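Local coordinates for protein glycerol-3-phosphate dehydrogenase [NAD(+)] 1 (Saccharomyces cerevisiae, PDB 4FGW) that reduces dihydroxyacetone phosphate to sn-glycerol 3-phosphate reversibly with NADH, for the glycerol production that protects yeast under hyperosmotic stress, at residues K152-G157 and I277-M282; T197-I202 and A236-C241. All coordinates share one frame; numbering follows the deposited sequence.

Contact 1 of 2, residues K152-G157 and I277-M282; sequences KGFEVG and IRFGQM
With chi1 at 72°, F154 places CG beside both its backbone N and C and sends its ring out towards helix 261-283. From there F279 answers from the opposite direction, its CG turned away from the backbone N (chi1 -168°) and lying beside the carbonyl carbon. The two phenyl groups meet rim to rim: F154 CZ comes to 3.6 Å from F279 CE2, and F154 CE1 is 3.9 Å from that same CE2. Since the centroids are 5.9 Å apart and the planes are inclined at 57°, the rings touch at their rims without overlapping, and the pair is neither an offset stack nor a T-shaped one. V156 adds a looser apolar touch, its CG2 standing 4.3 Å from F279 CZ, so both side chains meet the same end of the F279 ring, at CE2 and CZ. The backbones stay well apart, the closest CA atoms being those of F154 and G280 at 11.3 Å; side chains alone bridge the gap. In fold terms, this joins the short, weakly bonded hairpin 155-157/160-162 and the residue leading into it, which follow strand 146-149 of the Rossmann-type nucleotide-binding half, to a helix of the C-terminal half. F154, V156 and F279 are buried: helix 235-257 packs against the aromatic pair, with I240 and A243 on F154 and L244 on F279, while V161 of the hairpin partner packs on both F154 and V156. Two residues before F154, K152, a substrate-binding residue by similarity, turns elsewhere: its NZ forms a salt bridge with D301 and a hydrogen bond to the carbonyl O of G181.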
ATOM      1  N   LYS A 152       1.080 -19.478   6.429  1.00 52.72           N
ATOM      2  CA  LYS A 152       1.621 -18.165   6.224  1.00 51.64           C
ATOM      3  C   LYS A 152       2.976 -17.970   6.832  1.00 58.43           C
ATOM      4  O   LYS A 152       3.259 -18.454   7.890  1.00 60.30           O
ATOM      5  CB  LYS A 152       0.690 -17.125   6.791  1.00 51.58           C
ATOM      6  CG  LYS A 152      -0.267 -16.595   5.805  1.00 61.95           C
ATOM      7  CD  LYS A 152      -0.955 -15.404   6.361  1.00 65.30           C
ATOM      8  CE  LYS A 152      -0.938 -14.248   5.434  1.00 51.45           C
ATOM      9  NZ  LYS A 152      -2.282 -13.964   4.978  1.00 57.57           N
ATOM     10  N   GLY A 153       3.795 -17.208   6.148  1.00 55.36           N
ATOM     11  CA  GLY A 153       5.139 -16.906   6.605  1.00 57.40           C
ATOM     12  C   GLY A 153       6.173 -17.923   6.171  1.00 64.66           C
ATOM     13  O   GLY A 153       5.952 -18.704   5.240  1.00 64.10           O
ATOM     14  N   PHE A 154       7.325 -17.883   6.842  1.00 63.69           N
ATOM     15  CA  PHE A 154       8.470 -18.750   6.596  1.00 67.28           C
ATOM     16  C   PHE A 154       9.278 -18.889   7.896  1.00 74.17           C
ATOM     17  O   PHE A 154       9.002 -18.184   8.868  1.00 73.13           O
ATOM     18  CB  PHE A 154       9.338 -18.185   5.443  1.00 69.41           C
ATOM     19  CG  PHE A 154      10.136 -16.941   5.769  1.00 71.46           C
ATOM     20  CD1 PHE A 154      11.519 -16.989   5.867  1.00 77.32           C
ATOM     21  CD2 PHE A 154       9.502 -15.716   5.965  1.00 71.65           C
ATOM     22  CE1 PHE A 154      12.254 -15.841   6.166  1.00 79.18           C
ATOM     23  CE2 PHE A 154      10.241 -14.570   6.274  1.00 75.16           C
ATOM     24  CZ  PHE A 154      11.609 -14.642   6.384  1.00 76.19           C
ATOM     25  N   GLU A 155      10.263 -19.789   7.908  1.00 74.82           N
ATOM     26  CA  GLU A 155      11.124 -20.017   9.066  1.00 78.95           C
ATOM     27  C   GLU A 155      12.336 -19.092   8.960  1.00 85.63           C
ATOM     28  O   GLU A 155      12.988 -19.037   7.914  1.00 85.70           O
ATOM     29  CB  GLU A 155      11.548 -21.493   9.137  1.00 83.59           C
ATOM     30  CG  GLU A 155      11.793 -21.999  10.544  1.00 97.34           C
ATOM     31  CD  GLU A 155      11.775 -23.508  10.720  1.00122.99           C
ATOM     32  OE1 GLU A 155      11.729 -23.946  11.891  1.00128.82           O
ATOM     33  OE2 GLU A 155      11.814 -24.254   9.711  1.00116.04           O
ATOM     34  N   VAL A 156      12.587 -18.320  10.029  1.00 83.52           N
ATOM     35  CA  VAL A 156      13.685 -17.352  10.135  1.00 85.28           C
ATOM     36  C   VAL A 156      14.261 -17.361  11.559  1.00 92.62           C
ATOM     37  O   VAL A 156      13.510 -17.435  12.531  1.00 92.01           O
ATOM     38  CB  VAL A 156      13.288 -15.927   9.620  1.00 85.92           C
ATOM     39  CG1 VAL A 156      12.070 -15.356  10.350  1.00 82.89           C
ATOM     40  CG2 VAL A 156      14.462 -14.946   9.651  1.00 87.98           C
ATOM     41  N   GLY A 157      15.586 -17.328  11.652  1.00 92.52           N
ATOM     42  CA  GLY A 157      16.320 -17.313  12.908  1.00 95.86           C
ATOM     43  C   GLY A 157      17.808 -17.189  12.676  1.00103.46           C
ATOM     44  O   GLY A 157      18.242 -17.060  11.528  1.00102.58           O
ATOM     45  N   ILE A 277      10.977  -6.261   0.140  1.00 58.28           N
ATOM     46  CA  ILE A 277      11.546  -6.499  -1.197  1.00 58.78           C
ATOM     47  C   ILE A 277      13.038  -6.815  -1.079  1.00 64.90           C
ATOM     48  O   ILE A 277      13.502  -7.818  -1.631  1.00 66.57           O
ATOM     49  CB  ILE A 277      11.277  -5.293  -2.155  1.00 60.89           C
ATOM     50  CG1 ILE A 277       9.768  -5.128  -2.428  1.00 57.66           C
ATOM     51  CG2 ILE A 277      12.081  -5.415  -3.463  1.00 62.42           C
ATOM     52  CD1 ILE A 277       9.311  -3.741  -2.849  1.00 65.05           C
ATOM     53  N   ARG A 278      13.771  -5.962  -0.341  1.00 61.51           N
ATOM     54  CA  ARG A 278      15.208  -6.056  -0.111  1.00 64.82           C
ATOM     55  C   ARG A 278      15.566  -7.384   0.554  1.00 70.94           C
ATOM     56  O   ARG A 278      16.531  -8.015   0.131  1.00 74.20           O
ATOM     57  CB  ARG A 278      15.682  -4.859   0.728  1.00 64.89           C
ATOM     58  CG  ARG A 278      17.200  -4.720   0.860  1.00 76.26           C
ATOM     59  CD  ARG A 278      17.587  -3.501   1.683  1.00 81.61           C
ATOM     60  NE  ARG A 278      17.061  -2.263   1.102  1.00 84.52           N
ATOM     61  CZ  ARG A 278      16.515  -1.273   1.803  1.00 94.84           C
ATOM     62  NH1 ARG A 278      16.434  -1.352   3.126  1.00 82.07           N
ATOM     63  NH2 ARG A 278      16.055  -0.192   1.189  1.00 78.84           N
ATOM     64  N   PHE A 279      14.774  -7.816   1.561  1.00 65.45           N
ATOM     65  CA  PHE A 279      14.973  -9.074   2.279  1.00 66.54           C
ATOM     66  C   PHE A 279      14.785 -10.268   1.347  1.00 72.25           C
ATOM     67  O   PHE A 279      15.605 -11.190   1.359  1.00 75.05           O
ATOM     68  CB  PHE A 279      14.039  -9.178   3.503  1.00 65.89           C
ATOM     69  CG  PHE A 279      14.375 -10.307   4.451  1.00 69.05           C
ATOM     70  CD1 PHE A 279      15.143 -10.077   5.585  1.00 74.67           C
ATOM     71  CD2 PHE A 279      13.936 -11.605   4.203  1.00 70.24           C
ATOM     72  CE1 PHE A 279      15.470 -11.125   6.450  1.00 77.48           C
ATOM     73  CE2 PHE A 279      14.266 -12.650   5.066  1.00 74.86           C
ATOM     74  CZ  PHE A 279      15.023 -12.403   6.187  1.00 75.59           C
ATOM     75  N   GLY A 280      13.694 -10.250   0.583  1.00 66.54           N
ATOM     76  CA  GLY A 280      13.372 -11.304  -0.367  1.00 66.74           C
ATOM     77  C   GLY A 280      14.460 -11.532  -1.395  1.00 74.95           C
ATOM     78  O   GLY A 280      14.927 -12.655  -1.559  1.00 76.01           O
ATOM     79  N   GLN A 281      14.904 -10.459  -2.055  1.00 73.29           N
ATOM     80  CA  GLN A 281      15.923 -10.520  -3.104  1.00 76.38           C
ATOM     81  C   GLN A 281      17.336 -10.795  -2.610  1.00 84.56           C
ATOM     82  O   GLN A 281      18.162 -11.294  -3.380  1.00 87.60           O
ATOM     83  CB  GLN A 281      15.866  -9.271  -3.978  1.00 77.59           C
ATOM     84  CG  GLN A 281      14.511  -9.099  -4.653  1.00 85.76           C
ATOM     85  CD  GLN A 281      14.576  -8.079  -5.739  1.00101.26           C
ATOM     86  OE1 GLN A 281      14.894  -6.904  -5.506  1.00 95.12           O
ATOM     87  NE2 GLN A 281      14.271  -8.513  -6.951  1.00 96.54           N
ATOM     88  N   MET A 282      17.614 -10.480  -1.336  1.00 81.02           N
ATOM     89  CA  MET A 282      18.910 -10.725  -0.703  1.00 84.45           C
ATOM     90  C   MET A 282      19.047 -12.204  -0.322  1.00 88.98           C
ATOM     91  O   MET A 282      20.103 -12.791  -0.549  1.00 93.05           O
ATOM     92  CB  MET A 282      19.068  -9.835   0.543  1.00 86.75           C
ATOM     93  CG  MET A 282      20.474  -9.791   1.102  1.00 95.31           C
ATOM     94  SD  MET A 282      20.608  -8.744   2.575  1.00 99.71           S
ATOM     95  CE  MET A 282      20.513  -7.099   1.828  1.00 95.05           C
TER

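Contact 2 of 2, residues T197-I202 and A236-C241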
ATOM      1  N   THR A 197      -3.149 -14.859  -3.546  1.00 40.89           N
ATOM      2  CA  THR A 197      -2.128 -15.221  -4.513  1.00 41.30           C
ATOM      3  C   THR A 197      -1.857 -16.706  -4.278  1.00 46.42           C
ATOM      4  O   THR A 197      -1.831 -17.164  -3.129  1.00 44.29           O
ATOM      5  CB  THR A 197      -0.824 -14.436  -4.313  1.00 44.35           C
ATOM      6  OG1 THR A 197      -1.088 -13.095  -3.910  1.00 42.09           O
ATOM      7  CG2 THR A 197       0.053 -14.462  -5.547  1.00 41.96           C
ATOM      8  N   VAL A 198      -1.701 -17.450  -5.382  1.00 45.53           N
ATOM      9  CA  VAL A 198      -1.294 -18.842  -5.394  1.00 47.50           C
ATOM     10  C   VAL A 198       0.015 -18.852  -6.186  1.00 53.42           C
ATOM     11  O   VAL A 198       0.051 -18.380  -7.325  1.00 53.42           O
ATOM     12  CB  VAL A 198      -2.348 -19.831  -5.971  1.00 52.22           C
ATOM     13  CG1 VAL A 198      -1.806 -21.264  -5.967  1.00 54.21           C
ATOM     14  CG2 VAL A 198      -3.653 -19.765  -5.188  1.00 50.72           C
ATOM     15  N   ALA A 199       1.100 -19.338  -5.562  1.00 51.19           N
ATOM     16  CA  ALA A 199       2.407 -19.426  -6.211  1.00 52.13           C
ATOM     17  C   ALA A 199       2.845 -20.865  -6.337  1.00 60.34           C
ATOM     18  O   ALA A 199       2.703 -21.636  -5.391  1.00 60.96           O
ATOM     19  CB  ALA A 199       3.436 -18.618  -5.453  1.00 51.47           C
ATOM     20  N   TYR A 200       3.356 -21.241  -7.514  1.00 59.74           N
ATOM     21  CA  TYR A 200       3.799 -22.610  -7.794  1.00 62.30           C
ATOM     22  C   TYR A 200       4.769 -22.616  -8.968  1.00 69.09           C
ATOM     23  O   TYR A 200       4.461 -22.074 -10.035  1.00 67.56           O
ATOM     24  CB  TYR A 200       2.571 -23.495  -8.096  1.00 63.40           C
ATOM     25  CG  TYR A 200       2.854 -24.949  -8.397  1.00 67.69           C
ATOM     26  CD1 TYR A 200       2.971 -25.883  -7.371  1.00 70.22           C
ATOM     27  CD2 TYR A 200       2.902 -25.412  -9.709  1.00 70.76           C
ATOM     28  CE1 TYR A 200       3.192 -27.232  -7.644  1.00 74.07           C
ATOM     29  CE2 TYR A 200       3.121 -26.759  -9.994  1.00 74.63           C
ATOM     30  CZ  TYR A 200       3.269 -27.665  -8.958  1.00 81.78           C
ATOM     31  OH  TYR A 200       3.490 -28.993  -9.240  1.00 85.12           O
ATOM     32  N   HIS A 201       5.946 -23.213  -8.763  1.00 69.32           N
ATOM     33  CA  HIS A 201       6.940 -23.367  -9.820  1.00 72.63           C
ATOM     34  C   HIS A 201       6.617 -24.679 -10.504  1.00 79.03           C
ATOM     35  O   HIS A 201       6.578 -25.721  -9.837  1.00 79.67           O
ATOM     36  CB  HIS A 201       8.375 -23.417  -9.257  1.00 75.60           C
ATOM     37  CG  HIS A 201       8.867 -22.108  -8.722  1.00 77.47           C
ATOM     38  ND1 HIS A 201       9.082 -21.917  -7.366  1.00 78.07           N
ATOM     39  CD2 HIS A 201       9.173 -20.962  -9.379  1.00 79.18           C
ATOM     40  CE1 HIS A 201       9.510 -20.671  -7.240  1.00 76.43           C
ATOM     41  NE2 HIS A 201       9.574 -20.054  -8.423  1.00 77.33           N
ATOM     42  N   ILE A 202       6.337 -24.630 -11.820  1.00 76.64           N
ATOM     43  CA  ILE A 202       6.056 -25.829 -12.608  1.00 79.64           C
ATOM     44  C   ILE A 202       7.346 -26.664 -12.592  1.00 88.12           C
ATOM     45  O   ILE A 202       8.413 -26.123 -12.897  1.00 88.87           O
ATOM     46  CB  ILE A 202       5.547 -25.480 -14.039  1.00 83.35           C
ATOM     47  CG1 ILE A 202       4.107 -24.941 -13.990  1.00 79.79           C
ATOM     48  CG2 ILE A 202       5.632 -26.685 -14.988  1.00 88.26           C
ATOM     49  CD1 ILE A 202       3.987 -23.588 -14.492  1.00 87.99           C
ATOM     50  N   ALA A 236       8.753 -18.016  -3.039  1.00 64.60           N
ATOM     51  CA  ALA A 236       9.544 -17.310  -2.027  1.00 65.17           C
ATOM     52  C   ALA A 236       8.947 -15.931  -1.650  1.00 67.77           C
ATOM     53  O   ALA A 236       8.753 -15.670  -0.461  1.00 67.10           O
ATOM     54  CB  ALA A 236      10.979 -17.164  -2.498  1.00 68.91           C
ATOM     55  N   GLY A 237       8.628 -15.104  -2.659  1.00 63.58           N
ATOM     56  CA  GLY A 237       8.060 -13.763  -2.496  1.00 61.45           C
ATOM     57  C   GLY A 237       6.788 -13.719  -1.676  1.00 65.19           C
ATOM     58  O   GLY A 237       6.719 -12.989  -0.682  1.00 64.11           O
ATOM     59  N   ILE A 238       5.820 -14.537  -2.029  1.00 62.90           N
ATOM     60  CA  ILE A 238       4.579 -14.562  -1.290  1.00 61.54           C
ATOM     61  C   ILE A 238       4.692 -15.055   0.148  1.00 63.47           C
ATOM     62  O   ILE A 238       3.940 -14.633   0.993  1.00 62.23           O
ATOM     63  CB  ILE A 238       3.484 -15.249  -2.097  1.00 66.21           C
ATOM     64  CG1 ILE A 238       3.177 -16.652  -1.620  1.00 65.55           C
ATOM     65  CG2 ILE A 238       3.920 -15.359  -3.482  1.00 70.64           C
ATOM     66  CD1 ILE A 238       2.002 -17.237  -2.315  1.00 70.36           C
ATOM     67  N   SER A 239       5.677 -15.900   0.409  1.00 60.25           N
ATOM     68  CA  SER A 239       5.985 -16.433   1.742  1.00 60.42           C
ATOM     69  C   SER A 239       6.627 -15.467   2.729  1.00 64.64           C
ATOM     70  O   SER A 239       6.237 -15.454   3.897  1.00 63.36           O
ATOM     71  CB  SER A 239       6.833 -17.695   1.625  1.00 63.71           C
ATOM     72  OG  SER A 239       6.247 -18.611   0.717  1.00 68.26           O
ATOM     73  N   ILE A 240       7.626 -14.697   2.288  1.00 63.04           N
ATOM     74  CA  ILE A 240       8.322 -13.768   3.180  1.00 64.50           C
ATOM     75  C   ILE A 240       7.459 -12.607   3.667  1.00 66.29           C
ATOM     76  O   ILE A 240       7.599 -12.182   4.814  1.00 66.32           O
ATOM     77  CB  ILE A 240       9.754 -13.388   2.719  1.00 70.74           C
ATOM     78  CG1 ILE A 240       9.744 -12.442   1.528  1.00 70.71           C
ATOM     79  CG2 ILE A 240      10.640 -14.631   2.470  1.00 74.33           C
ATOM     80  CD1 ILE A 240      10.466 -11.244   1.823  1.00 82.62           C
ATOM     81  N   CYS A 241       6.524 -12.148   2.807  1.00 61.76           N
ATOM     82  CA  CYS A 241       5.554 -11.088   3.087  1.00 59.15           C
ATOM     83  C   CYS A 241       4.685 -11.442   4.296  1.00 57.83           C
ATOM     84  O   CYS A 241       4.516 -10.600   5.168  1.00 55.81           O
ATOM     85  CB  CYS A 241       4.692 -10.821   1.859  1.00 59.01           C
ATOM     86  SG  CYS A 241       5.582 -10.124   0.446  1.00 64.66           S
TER
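A199 and T197 receive one isoleucine, I238, from the first turns of helix 235-257. A236 opens the segment, its carbonyl O accepting the backbone N of I240 at 3.1 Å, a regular helical bond. G237 follows, its backbone N bonded to the D234 side chain just ahead of the segment. I238 then carries the contact: its CD1 lies 3.7 Å from A199 CB and its CG2 3.8 Å from the same methyl, so two branches close on one small side chain. The same CD1 also rests 3.9 Å from T197 O, touching the strand backbone between the two side chains that face the helix. Its second torsion is extended (chi2 173°), which carries CD1 out towards the strand. T197 OG1 is engaged elsewhere, accepting a hydrogen bond from A297 N. Strand 194-199 runs antiparallel to 175-180 and parallel to 227-232 in the mixed sheet that continues the Rossmann-type core, and helix 235-257 begins soon after its last strand. I238 spans all three of these strands, meeting A178 and S180 on one and I232 on another. The alternation of the strand fits this: T197 and A199 face the helix, whereas V198 points away from it; its side chain packs on I148 and V229. S239, next along the helix, turns its OG to the carbonyl O of V235.

Overall arrangement
Both contacts are buried and rest on packing of apolar side chains, with centres about 11 Å apart, and both sit where the nucleotide-binding half meets the C-terminal half. Helix 235-257 is their common element: it is one partner of contact 2, and it lines contact 1, where I240 CD1 is 3.6 Å from G280 N and I240 CA is 3.6 Å from F154 CD2. The chemistry differs with place. Contact 1 relies on long aromatic side chains spanning widely separated backbones, whereas contact 2 brings an aliphatic side chain against a small methyl and a strand carbonyl, with A199 CA and I238 CA 7.3 Å apart. Both segments of contact 2 fall, in sequence, between the two segments of contact 1.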